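PDB 2WKB: macrophage migration inhibitory factor, which belongs to the macrophage migration inhibitory factor family, cytokine-like proteins of small alpha/beta fold that assemble as trimers. Local coordinates for residues E4-I9 / F59-S64. Numbering follows the deposited sequence.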
# COMPACT_ATOMS: atom_id res chain seq x y z
N GLU E 4 -6.54 -4.99 -5.15
CA GLU E 4 -6.26 -5.33 -3.78
C GLU E 4 -7.47 -5.16 -2.90
O GLU E 4 -8.10 -4.12 -2.90
CB GLU E 4 -5.10 -4.54 -3.22
CG GLU E 4 -5.09 -3.06 -3.27
CD GLU E 4 -3.67 -2.43 -3.09
OE1 GLU E 4 -2.92 -2.84 -2.13
OE2 GLU E 4 -3.32 -1.54 -3.90
N LEU E 5 -7.74 -6.21 -2.13
CA LEU E 5 -8.82 -6.19 -1.14
C LEU E 5 -8.13 -5.94 0.19
O LEU E 5 -7.41 -6.82 0.70
CB LEU E 5 -9.45 -7.58 -1.12
CG LEU E 5 -10.46 -7.95 -0.05
CD1 LEU E 5 -11.53 -6.85 0.09
CD2 LEU E 5 -11.09 -9.39 -0.40
N ILE E 6 -8.39 -4.76 0.76
CA ILE E 6 -7.76 -4.40 1.99
C ILE E 6 -8.89 -4.36 3.00
O ILE E 6 -9.91 -3.63 2.84
CB ILE E 6 -7.14 -2.99 1.85
CG1 ILE E 6 -5.97 -3.07 0.85
CG2 ILE E 6 -6.66 -2.50 3.21
CD1 ILE E 6 -5.63 -1.71 0.31
N THR E 7 -8.80 -5.24 4.02
CA THR E 7 -10.02 -5.47 4.84
C THR E 7 -9.64 -5.89 6.28
O THR E 7 -8.61 -6.50 6.45
CB THR E 7 -10.96 -6.58 4.21
OG1 THR E 7 -12.12 -6.65 5.00
CG2 THR E 7 -10.28 -7.98 4.06
N ASN E 8 -10.49 -5.56 7.25
CA ASN E 8 -10.30 -6.05 8.63
C ASN E 8 -11.06 -7.38 8.81
O ASN E 8 -11.25 -7.85 9.98
CB ASN E 8 -10.77 -4.99 9.67
CG ASN E 8 -12.18 -4.49 9.38
OD1 ASN E 8 -12.95 -5.19 8.76
ND2 ASN E 8 -12.48 -3.27 9.79
N ILE E 9 -11.64 -7.89 7.75
CA ILE E 9 -12.38 -9.17 7.85
C ILE E 9 -11.45 -10.34 7.70
O ILE E 9 -10.75 -10.48 6.73
CB ILE E 9 -13.56 -9.23 6.87
CG1 ILE E 9 -14.58 -8.16 7.28
CG2 ILE E 9 -14.14 -10.71 6.87
CD1 ILE E 9 -15.69 -8.05 6.29
N PHE E 59 -12.07 -2.35 1.56
CA PHE E 59 -11.66 -1.29 0.67
C PHE E 59 -11.03 -2.04 -0.48
O PHE E 59 -10.04 -2.77 -0.28
CB PHE E 59 -10.62 -0.44 1.35
CG PHE E 59 -9.97 0.58 0.44
CD1 PHE E 59 -10.70 1.23 -0.55
CD2 PHE E 59 -8.64 0.90 0.58
CE1 PHE E 59 -10.12 2.20 -1.36
CE2 PHE E 59 -8.04 1.87 -0.23
CZ PHE E 59 -8.78 2.51 -1.22
N VAL E 60 -11.58 -1.89 -1.71
CA VAL E 60 -10.97 -2.56 -2.86
C VAL E 60 -10.33 -1.49 -3.76
O VAL E 60 -10.99 -0.51 -4.11
CB VAL E 60 -11.96 -3.36 -3.65
CG1 VAL E 60 -11.27 -4.14 -4.85
CG2 VAL E 60 -12.66 -4.47 -2.74
N ARG E 61 -9.04 -1.60 -4.05
CA ARG E 61 -8.39 -0.59 -4.86
C ARG E 61 -7.89 -1.27 -6.17
O ARG E 61 -7.19 -2.28 -6.08
CB ARG E 61 -7.23 -0.01 -4.10
CG ARG E 61 -6.54 1.20 -4.91
CD ARG E 61 -5.62 2.01 -3.94
NE ARG E 61 -4.67 1.17 -3.20
CZ ARG E 61 -4.15 1.49 -2.02
NH1 ARG E 61 -3.30 0.66 -1.44
NH2 ARG E 61 -4.46 2.65 -1.43
N LEU E 62 -8.27 -0.74 -7.33
CA LEU E 62 -7.88 -1.31 -8.56
C LEU E 62 -7.02 -0.24 -9.24
O LEU E 62 -7.44 0.96 -9.35
CB LEU E 62 -9.08 -1.64 -9.42
CG LEU E 62 -9.95 -2.72 -8.74
CD1 LEU E 62 -11.13 -2.04 -7.98
CD2 LEU E 62 -10.43 -3.61 -9.93
N THR E 63 -5.83 -0.68 -9.63
CA THR E 63 -4.78 0.23 -10.09
C THR E 63 -4.31 -0.21 -11.44
O THR E 63 -3.93 -1.36 -11.62
CB THR E 63 -3.61 0.30 -9.09
OG1 THR E 63 -4.08 0.84 -7.87
CG2 THR E 63 -2.53 1.29 -9.62
N SER E 64 -4.43 0.68 -12.44
CA SER E 64 -3.70 0.48 -13.67
C SER E 64 -4.16 -0.76 -14.41
O SER E 64 -3.36 -1.50 -14.99
CB SER E 64 -2.21 0.38 -13.39
OG SER E 64 -1.67 1.68 -13.03
O HOH W 1 -4.40 -1.37 -6.48
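E4 and R61 face each other at one end of an antiparallel pair of strands, each residue giving its backbone N-H to the other's carbonyl; E4 N to R61 O spans 2.9 Å. I6 and F59 form the second such pair, with I6 N 2.8 Å from F59 O, and between them L5 and V60 make a non-hydrogen-bonded pair. Branched aliphatic side chains suit the buried face of L5 and V60, closed by helix 73-88, where L84 touches both; between themselves they make a single touch, L5 CD1 to V60 CG2 at 3.9 Å. The opposite face is apolar at one end and charged at the other. I6 and F59, packed against a neighbouring subunit, run side by side, I6 CD1 reaching F59 CD2 at 4.0 Å; this methyl also lies over one face of the R61 guanidinium, whose flat surface accepts an apolar neighbour while its edge serves E4. There OE2 sits in the guanidinium plane, 3.1 Å from R61 NE, in a salt bridge with a second, weak bond from NH1. The bend of R61 at chi3 (52°) turns the group back toward E4; the two planes stand 75° apart, and NE approaches from above the carboxylate. E4 and R61 are partly exposed, and at this looser end a water links E4 OE2, R61 O and T63 OG1. R100 of the same chain brings a like charge near R61 NE, which the E4 carboxylate probably offsets. Strands 4-7 and 58-63 are the central pair of the four-stranded mixed sheet, flanked by strands 39-44 and 95-100 and backed by two helices in the MIF fold.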